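Local coordinates for CAIP (Helicobacter cinaedi, PDB 5LBH), which probably takes up and stores iron as a Dps-like mini-ferritin, and acts as an antigen that promotes differentiation of macrophages into foam cells, at residues Gln10-Ala15 and Ala71-Ala76; Ala95-Tyr100 and Lys135-Leu140; Leu106-Ser111 and Asp128-Leu133. All coordinates share one frame; numbering follows the deposited sequence.

Contact 1 (Gln10-Ala15 and Ala71-Ala76); sequences QIQADA and ADMLKA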
loop_
_atom_site.group_PDB
_atom_site.type_symbol
_atom_site.label_atom_id
_atom_site.label_comp_id
_atom_site.label_asym_id
_atom_site.label_seq_id
_atom_site.Cartn_x
_atom_site.Cartn_y
_atom_site.Cartn_z
ATOM N N GLN A 10 21.334 33.934 -2.552
ATOM C CA GLN A 10 20.744 34.680 -1.450
ATOM C C GLN A 10 19.593 33.881 -0.829
ATOM O O GLN A 10 19.521 33.717 0.398
ATOM C CB GLN A 10 20.295 36.059 -1.950
ATOM C CG GLN A 10 19.662 36.933 -0.880
ATOM C CD GLN A 10 20.661 37.378 0.164
ATOM O OE1 GLN A 10 21.770 37.795 -0.159
ATOM N NE2 GLN A 10 20.288 37.260 1.418
ATOM N N ILE A 11 18.708 33.333 -1.669
ATOM C CA ILE A 11 17.653 32.445 -1.172
ATOM C C ILE A 11 18.263 31.274 -0.394
ATOM O O ILE A 11 17.760 30.873 0.662
ATOM C CB ILE A 11 16.797 31.936 -2.350
ATOM C CG1 ILE A 11 16.114 33.100 -3.094
ATOM C CG2 ILE A 11 15.789 30.912 -1.859
ATOM C CD1 ILE A 11 14.872 32.765 -3.780
ATOM N N GLN A 12 19.356 30.708 -0.913
ATOM C CA GLN A 12 20.016 29.593 -0.251
ATOM C C GLN A 12 20.458 29.971 1.162
ATOM O O GLN A 12 20.168 29.255 2.130
ATOM C CB GLN A 12 21.208 29.129 -1.089
ATOM C CG GLN A 12 21.849 27.857 -0.579
ATOM C CD GLN A 12 23.252 27.635 -1.108
ATOM O OE1 GLN A 12 23.758 28.417 -1.903
ATOM N NE2 GLN A 12 23.890 26.565 -0.658
ATOM N N ALA A 13 21.153 31.107 1.298
ATOM C CA ALA A 13 21.679 31.499 2.602
ATOM C C ALA A 13 20.556 31.788 3.593
ATOM O O ALA A 13 20.630 31.386 4.762
ATOM C CB ALA A 13 22.605 32.706 2.456
ATOM N N ASP A 14 19.516 32.496 3.154
ATOM C CA ASP A 14 18.417 32.776 4.066
ATOM C C ASP A 14 17.638 31.510 4.402
ATOM O O ASP A 14 17.107 31.402 5.518
ATOM C CB ASP A 14 17.502 33.851 3.480
ATOM C CG ASP A 14 18.183 35.219 3.387
ATOM O OD1 ASP A 14 18.827 35.688 4.365
ATOM O OD2 ASP A 14 18.071 35.830 2.307
ATOM N N ALA A 15 17.543 30.552 3.460
ATOM C CA ALA A 15 16.885 29.279 3.775
ATOM C C ALA A 15 17.620 28.544 4.888
ATOM O O ALA A 15 16.986 27.991 5.795
ATOM C CB ALA A 15 16.768 28.378 2.546
ATOM N N ALA A 71 29.787 29.293 7.361
ATOM C CA ALA A 71 30.433 30.590 7.547
ATOM C C ALA A 71 30.037 31.552 6.437
ATOM O O ALA A 71 29.677 32.701 6.708
ATOM C CB ALA A 71 31.951 30.438 7.613
ATOM N N ASP A 72 30.045 31.090 5.180
ATOM C CA ASP A 72 29.643 31.962 4.073
ATOM C C ASP A 72 28.152 32.261 4.087
ATOM O O ASP A 72 27.751 33.391 3.787
ATOM C CB ASP A 72 30.016 31.329 2.737
ATOM C CG ASP A 72 31.492 31.340 2.492
ATOM O OD1 ASP A 72 32.208 32.078 3.214
ATOM O OD2 ASP A 72 31.932 30.569 1.619
ATOM N N MET A 73 27.319 31.271 4.455
ATOM C CA MET A 73 25.871 31.478 4.436
ATOM C C MET A 73 25.444 32.448 5.523
ATOM O O MET A 73 24.521 33.244 5.326
ATOM C CB MET A 73 25.149 30.150 4.614
ATOM C CG MET A 73 25.604 29.133 3.622
ATOM S SD MET A 73 24.811 27.548 3.820
ATOM C CE MET A 73 25.710 26.617 2.578
ATOM N N LEU A 74 26.110 32.398 6.676
ATOM C CA LEU A 74 25.802 33.336 7.746
ATOM C C LEU A 74 26.107 34.765 7.328
ATOM O O LEU A 74 25.354 35.688 7.658
ATOM C CB LEU A 74 26.583 32.964 9.001
ATOM C CG LEU A 74 25.837 32.112 10.003
ATOM C CD1 LEU A 74 26.766 31.713 11.124
ATOM C CD2 LEU A 74 24.699 32.966 10.538
ATOM N N LYS A 75 27.187 34.974 6.586
ATOM C CA LYS A 75 27.502 36.345 6.224
ATOM C C LYS A 75 26.605 36.852 5.093
ATOM O O LYS A 75 26.316 38.053 5.036
ATOM C CB LYS A 75 29.000 36.471 5.914
ATOM C CG LYS A 75 29.838 36.548 7.185
ATOM C CD LYS A 75 29.873 35.257 7.961
ATOM C CE LYS A 75 30.280 35.347 9.358
ATOM N NZ LYS A 75 29.374 35.999 10.238
ATOM N N ALA A 76 26.085 35.961 4.241
ATOM C CA ALA A 76 25.174 36.395 3.180
ATOM C C ALA A 76 23.734 36.553 3.655
ATOM O O ALA A 76 22.975 37.328 3.055
ATOM C CB ALA A 76 25.217 35.427 2.004
#

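Contact 2 (Ala95-Tyr100 and Lys135-Leu140); sequences AVLADY and KAIWML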
loop_
_atom_site.group_PDB
_atom_site.type_symbol
_atom_site.label_atom_id
_atom_site.label_comp_id
_atom_site.label_asym_id
_atom_site.label_seq_id
_atom_site.Cartn_x
_atom_site.Cartn_y
_atom_site.Cartn_z
ATOM N N ALA A 95 6.445 35.846 13.671
ATOM C CA ALA A 95 7.810 35.656 13.193
ATOM C C ALA A 95 7.802 35.019 11.807
ATOM O O ALA A 95 8.501 35.483 10.899
ATOM C CB ALA A 95 8.614 34.801 14.168
ATOM N N VAL A 96 6.970 33.993 11.612
ATOM C CA VAL A 96 6.954 33.267 10.349
ATOM C C VAL A 96 6.333 34.124 9.250
ATOM O O VAL A 96 6.796 34.120 8.106
ATOM C CB VAL A 96 6.205 31.929 10.523
ATOM C CG1 VAL A 96 5.756 31.351 9.159
ATOM C CG2 VAL A 96 7.016 30.946 11.353
ATOM N N LEU A 97 5.267 34.860 9.570
ATOM C CA LEU A 97 4.652 35.731 8.571
ATOM C C LEU A 97 5.647 36.775 8.073
ATOM O O LEU A 97 5.789 36.976 6.864
ATOM C CB LEU A 97 3.404 36.413 9.146
ATOM C CG LEU A 97 2.658 37.451 8.288
ATOM C CD1 LEU A 97 2.132 36.825 6.983
ATOM C CD2 LEU A 97 1.515 38.127 9.040
ATOM N N ALA A 98 6.404 37.392 8.986
ATOM C CA ALA A 98 7.358 38.416 8.569
ATOM C C ALA A 98 8.422 37.837 7.641
ATOM O O ALA A 98 8.730 38.423 6.597
ATOM C CB ALA A 98 8.012 39.064 9.784
ATOM N N ASP A 99 8.971 36.671 7.984
ATOM C CA ASP A 99 9.983 36.078 7.114
ATOM C C ASP A 99 9.395 35.600 5.792
ATOM O O ASP A 99 10.087 35.645 4.769
ATOM C CB ASP A 99 10.719 34.940 7.826
ATOM C CG ASP A 99 11.757 35.453 8.826
ATOM O OD1 ASP A 99 12.084 36.652 8.783
ATOM O OD2 ASP A 99 12.268 34.657 9.635
ATOM N N TYR A 100 8.139 35.139 5.790
ATOM C CA TYR A 100 7.484 34.730 4.545
ATOM C C TYR A 100 7.329 35.902 3.580
ATOM O O TYR A 100 7.424 35.728 2.361
ATOM C CB TYR A 100 6.112 34.125 4.829
ATOM C CG TYR A 100 6.132 32.674 5.152
ATOM C CD1 TYR A 100 7.327 32.000 5.333
ATOM C CD2 TYR A 100 4.962 31.959 5.213
ATOM C CE1 TYR A 100 7.348 30.655 5.613
ATOM C CE2 TYR A 100 4.967 30.615 5.490
ATOM C CZ TYR A 100 6.159 29.969 5.687
ATOM O OH TYR A 100 6.155 28.625 5.972
ATOM N N LYS A 135 -0.256 31.629 -0.534
ATOM C CA LYS A 135 -1.313 30.894 0.154
ATOM C C LYS A 135 -1.070 30.856 1.662
ATOM O O LYS A 135 -1.969 31.157 2.455
ATOM C CB LYS A 135 -1.438 29.484 -0.424
ATOM C CG LYS A 135 -2.545 28.645 0.205
ATOM C CD LYS A 135 -2.677 27.295 -0.472
ATOM C CE LYS A 135 -3.977 26.612 -0.069
ATOM N NZ LYS A 135 -4.111 25.226 -0.613
ATOM N N ALA A 136 0.155 30.533 2.080
ATOM C CA ALA A 136 0.448 30.458 3.507
ATOM C C ALA A 136 0.307 31.815 4.183
ATOM O O ALA A 136 -0.142 31.895 5.332
ATOM C CB ALA A 136 1.850 29.906 3.729
ATOM N N ILE A 137 0.728 32.887 3.503
ATOM C CA ILE A 137 0.614 34.238 4.059
ATOM C C ILE A 137 -0.850 34.610 4.282
ATOM O O ILE A 137 -1.207 35.201 5.310
ATOM C CB ILE A 137 1.345 35.252 3.149
ATOM C CG1 ILE A 137 2.858 35.086 3.313
ATOM C CG2 ILE A 137 0.947 36.679 3.476
ATOM C CD1 ILE A 137 3.695 35.777 2.265
ATOM N N TRP A 138 -1.726 34.244 3.337
ATOM C CA TRP A 138 -3.163 34.432 3.533
ATOM C C TRP A 138 -3.675 33.665 4.758
ATOM O O TRP A 138 -4.557 34.146 5.481
ATOM C CB TRP A 138 -3.934 33.996 2.283
ATOM C CG TRP A 138 -5.403 33.846 2.556
ATOM C CD1 TRP A 138 -6.270 34.838 2.934
ATOM C CD2 TRP A 138 -6.178 32.641 2.495
ATOM N NE1 TRP A 138 -7.536 34.325 3.106
ATOM C CE2 TRP A 138 -7.509 32.979 2.845
ATOM C CE3 TRP A 138 -5.885 31.311 2.164
ATOM C CZ2 TRP A 138 -8.540 32.031 2.889
ATOM C CZ3 TRP A 138 -6.914 30.369 2.202
ATOM C CH2 TRP A 138 -8.224 30.736 2.565
ATOM N N MET A 139 -3.138 32.469 5.003
ATOM C CA MET A 139 -3.623 31.668 6.116
ATOM C C MET A 139 -3.129 32.223 7.448
ATOM O O MET A 139 -3.882 32.260 8.429
ATOM C CB MET A 139 -3.185 30.218 5.934
ATOM C CG MET A 139 -3.857 29.493 4.761
ATOM S SD MET A 139 -3.248 27.786 4.635
ATOM C CE MET A 139 -4.400 27.134 3.443
ATOM N N LEU A 140 -1.876 32.697 7.491
ATOM C CA LEU A 140 -1.342 33.264 8.727
ATOM C C LEU A 140 -2.042 34.570 9.079
ATOM O O LEU A 140 -2.304 34.838 10.259
ATOM C CB LEU A 140 0.163 33.489 8.609
ATOM C CG LEU A 140 1.075 32.272 8.782
ATOM C CD1 LEU A 140 2.480 32.554 8.223
ATOM C CD2 LEU A 140 1.158 31.878 10.221
#

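Contact 3 (Leu106-Ser111 and Asp128-Leu133); sequences LFTELS and DKVGEL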
loop_
_atom_site.group_PDB
_atom_site.type_symbol
_atom_site.label_atom_id
_atom_site.label_comp_id
_atom_site.label_asym_id
_atom_site.label_seq_id
_atom_site.Cartn_x
_atom_site.Cartn_y
_atom_site.Cartn_z
ATOM N N LEU A 106 11.778 37.999 -2.403
ATOM C CA LEU A 106 12.945 37.358 -2.998
ATOM C C LEU A 106 12.562 36.479 -4.191
ATOM O O LEU A 106 13.153 36.590 -5.275
ATOM C CB LEU A 106 13.638 36.529 -1.928
ATOM C CG LEU A 106 15.140 36.590 -1.781
ATOM C CD1 LEU A 106 15.547 38.052 -1.778
ATOM C CD2 LEU A 106 15.526 35.891 -0.479
ATOM N N PHE A 107 11.537 35.637 -4.032
ATOM C CA PHE A 107 11.138 34.767 -5.132
ATOM C C PHE A 107 10.476 35.550 -6.252
ATOM O O PHE A 107 10.644 35.204 -7.430
ATOM C CB PHE A 107 10.199 33.674 -4.638
ATOM C CG PHE A 107 10.911 32.525 -4.028
ATOM C CD1 PHE A 107 11.627 31.632 -4.828
ATOM C CD2 PHE A 107 10.903 32.342 -2.652
ATOM C CE1 PHE A 107 12.293 30.559 -4.266
ATOM C CE2 PHE A 107 11.573 31.269 -2.086
ATOM C CZ PHE A 107 12.267 30.381 -2.895
ATOM N N THR A 108 9.752 36.616 -5.913
ATOM C CA THR A 108 9.178 37.464 -6.950
ATOM C C THR A 108 10.264 38.095 -7.805
ATOM O O THR A 108 10.192 38.064 -9.037
ATOM C CB THR A 108 8.300 38.542 -6.320
ATOM O OG1 THR A 108 7.326 37.921 -5.470
ATOM C CG2 THR A 108 7.631 39.382 -7.387
ATOM N N GLU A 109 11.292 38.656 -7.174
ATOM C CA GLU A 109 12.324 39.295 -7.970
ATOM C C GLU A 109 13.122 38.264 -8.764
ATOM O O GLU A 109 13.518 38.533 -9.899
ATOM C CB GLU A 109 13.211 40.157 -7.075
ATOM C CG GLU A 109 14.263 40.954 -7.855
ATOM C CD GLU A 109 13.653 41.846 -8.977
ATOM O OE1 GLU A 109 12.480 42.288 -8.832
ATOM O OE2 GLU A 109 14.357 42.082 -9.993
ATOM N N LEU A 110 13.311 37.064 -8.215
ATOM C CA LEU A 110 13.925 35.983 -8.983
ATOM C C LEU A 110 13.131 35.664 -10.242
ATOM O O LEU A 110 13.710 35.440 -11.310
ATOM C CB LEU A 110 14.049 34.729 -8.113
ATOM C CG LEU A 110 14.500 33.423 -8.783
ATOM C CD1 LEU A 110 15.868 33.548 -9.412
ATOM C CD2 LEU A 110 14.466 32.258 -7.802
ATOM N N SER A 111 11.806 35.612 -10.136
ATOM C CA SER A 111 10.991 35.297 -11.309
ATOM C C SER A 111 11.113 36.388 -12.382
ATOM O O SER A 111 11.279 36.092 -13.573
ATOM C CB SER A 111 9.535 35.085 -10.879
ATOM O OG SER A 111 8.735 34.706 -11.979
ATOM N N ASP A 128 6.234 28.961 -8.617
ATOM C CA ASP A 128 5.605 27.957 -7.769
ATOM C C ASP A 128 5.804 28.309 -6.296
ATOM O O ASP A 128 4.856 28.239 -5.504
ATOM C CB ASP A 128 6.154 26.564 -8.105
ATOM C CG ASP A 128 5.558 25.458 -7.233
ATOM O OD1 ASP A 128 6.331 24.674 -6.629
ATOM O OD2 ASP A 128 4.309 25.337 -7.172
ATOM N N LYS A 129 7.014 28.751 -5.918
ATOM C CA LYS A 129 7.226 29.164 -4.531
ATOM C C LYS A 129 6.495 30.462 -4.203
ATOM O O LYS A 129 6.025 30.630 -3.071
ATOM C CB LYS A 129 8.716 29.289 -4.205
ATOM C CG LYS A 129 9.474 28.017 -4.508
ATOM C CD LYS A 129 8.968 26.872 -3.663
ATOM C CE LYS A 129 9.148 25.575 -4.406
ATOM N NZ LYS A 129 8.694 24.410 -3.608
ATOM N N VAL A 130 6.356 31.375 -5.168
ATOM C CA VAL A 130 5.572 32.583 -4.920
ATOM C C VAL A 130 4.130 32.211 -4.567
ATOM O O VAL A 130 3.547 32.772 -3.630
ATOM C CB VAL A 130 5.640 33.533 -6.137
ATOM C CG1 VAL A 130 4.605 34.642 -6.026
ATOM C CG2 VAL A 130 7.025 34.148 -6.271
ATOM N N GLY A 131 3.534 31.270 -5.318
ATOM C CA GLY A 131 2.169 30.837 -5.029
ATOM C C GLY A 131 2.028 30.106 -3.702
ATOM O O GLY A 131 1.055 30.314 -2.969
ATOM N N GLU A 132 2.982 29.223 -3.380
ATOM C CA GLU A 132 2.917 28.542 -2.094
ATOM C C GLU A 132 3.018 29.552 -0.953
ATOM O O GLU A 132 2.249 29.474 0.012
ATOM C CB GLU A 132 4.028 27.494 -1.965
ATOM C CG GLU A 132 3.898 26.272 -2.849
ATOM C CD GLU A 132 5.202 25.494 -3.000
ATOM O OE1 GLU A 132 6.170 25.787 -2.270
ATOM O OE2 GLU A 132 5.253 24.565 -3.839
ATOM N N LEU A 133 3.898 30.565 -1.091
ATOM C CA LEU A 133 4.027 31.578 -0.046
ATOM C C LEU A 133 2.774 32.446 0.053
ATOM O O LEU A 133 2.275 32.690 1.162
ATOM C CB LEU A 133 5.268 32.447 -0.299
ATOM C CG LEU A 133 6.611 31.736 -0.077
ATOM C CD1 LEU A 133 7.768 32.404 -0.764
ATOM C CD2 LEU A 133 6.875 31.665 1.415
#

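Contact 1 (Gln10-Ala15 and Ala71-Ala76)
The short helix 70-76, which interrupts the long connection between the second and third helices of the Dps-type four-helix bundle, lies across the first bundle helix at this contact. The two segments cross almost perpendicularly, at 101°, and about one turn of each takes part. Their meeting point is the pair A13 and M73, where the small side chain of A13 lets the backbones come to 4.6 Å between the two CA atoms. The methyl of A13 points toward the short helix and is shared: A13 CB lies 3.8 Å from A76 CB, and A13 CB is 3.5 Å from M73 O. M73 leaves its backbone with CG anti to the carbonyl carbon and then runs fully extended past A13, crossing the side chain of Q12 obliquely, so that M73 CE ends 3.7 Å from Q12 NE2. That amide is engaged by the carbonyl oxygen of Y67, while F52 of helix 34-61 packs on both Q12 and M73. W27 and V20 of the second subunit cover Q12 and M73 respectively, which places the crossing at a subunit interface. The polar side of the contact belongs to Q10. Its CB points away from the short helix, but CG anti to the backbone N (chi1 -180°) and a bend at chi2 (68°) bring the amide back. NE2 then grips two acceptors lying near its amide plane, one from each helix. D14, whose OD2 also bonds to Y102 OH and whose OD1 receives the backbone N-H groups of K78 and I79, supplies the first at 2.8 Å between Q10 NE2 and D14 OD2. The second is A76 O, 3.1 Å from Q10 NE2, with the donor standing above the carbonyl plane.

Contact 2 (Ala95-Tyr100 and Lys135-Leu140)
Y100 carries much of this antiparallel helix pairing, in which segments 95-100 and 135-140 cross at 147° with axes 10.0 Å apart. Y100 leaves its backbone toward the partner helix, and Y100 CB is 3.7 Å from I137 CG1, which meets the ring at its rim. From there CG stands anti to the carbonyl carbon (chi1 -86°), and the ring swings in beside the second helix. Two atoms along one side of the ring do the touching: Y100 CD2 lies 3.9 Å from L140 CD1, and Y100 CE2 lies 3.6 Å from A136 CB, both partners approaching obliquely. One face of the ring is covered from within its own helix, because V96, one turn earlier, places CG1 over the ring centre. With CG1 anti to the backbone N, V96 also brings this methyl to 3.6 Å from L140 CD1, so a single methyl of V96 serves both ring and leucine. L140 sets CD1 beside both V96 and Y100, crossing each at about a right angle, and touches the backbone nitrogen of L97 as well. On the other flank, L97 has CG anti to the backbone N and sends L97 CD1 to 3.7 Å from I137 CG2, the two chains again crossing nearly perpendicularly. No hydrogen bond links the segments; the seam is made of hydrocarbon and one aromatic ring. Helices 89-116 and 120-144 pair antiparallel in the ferritin-like four-helix bundle, F18 of helix 4-28 together with I44 and F48 of helix 34-61 packs against Y100 from the core, and W138, facing away from the seam, touches L60 of the third subunit and W27 of the fourth.

Contact 3 (Leu106-Ser111 and Asp128-Leu133)
A CH-pi contact organises the apolar side of the antiparallel segments 106-111 and 128-133, which cross at 152°. The ring of F107 lies with one face under K129, whose CB stands 3.7 Å from the F107 ring centroid and only 7° off its normal. The two side chains run side by side in the same direction, so K129 CG follows CB along the ring toward CE1 and CZ.

Plain van der Waals packing surrounds this CH-pi contact. V130, with CG2 anti to the carbonyl carbon, turns V130 CG2 to F107 CB at 3.6 Å and also against the backbone nitrogen of T108. L133 comes to the ring obliquely, L133 CD1 lying 3.7 Å from F107 CD2, and the two side chains cross at about a right angle.

The salt bridges lie within segment 128-133. Bent at chi2 (-62°), K129 carries its ammonium away from F107, K129 NZ lying 3.2 Å from E132 OE1 on the syn lone pair; the bond to OE2 is weak, and the salt bridge to D128 OD1 is long. The ammonium would be expected to offset repulsion between the close carboxylates of D128 and E132. S111 OG is hydrogen-bonded to D127 OD2 of the same chain and to K120 NZ of the third subunit. The arrangement is the antiparallel pairing of the last two long helices of the ferritin-like four-helix bundle, as in Dps-type mini-ferritins.

How the contacts relate
Along the chain contact 1 closes before the other two open, while contact 3 is nested inside the loop closed by contact 2, near the turn between helices 89-116 and 120-144. Contacts 2 and 3 are successive zones of that one helix pair, with centres 13 Å apart, and they join where L133 packs on Y100. Contact 1 lies on the opposite side of the chain's centre from contact 2, at about 21 Å between centres, but meets contact 3 through I11 against F107 and L106. Helix 4-28 thus connects the outer short helix with the bundle core, and all three belong to the ferritin-like subunit of a twelve-chain assembly.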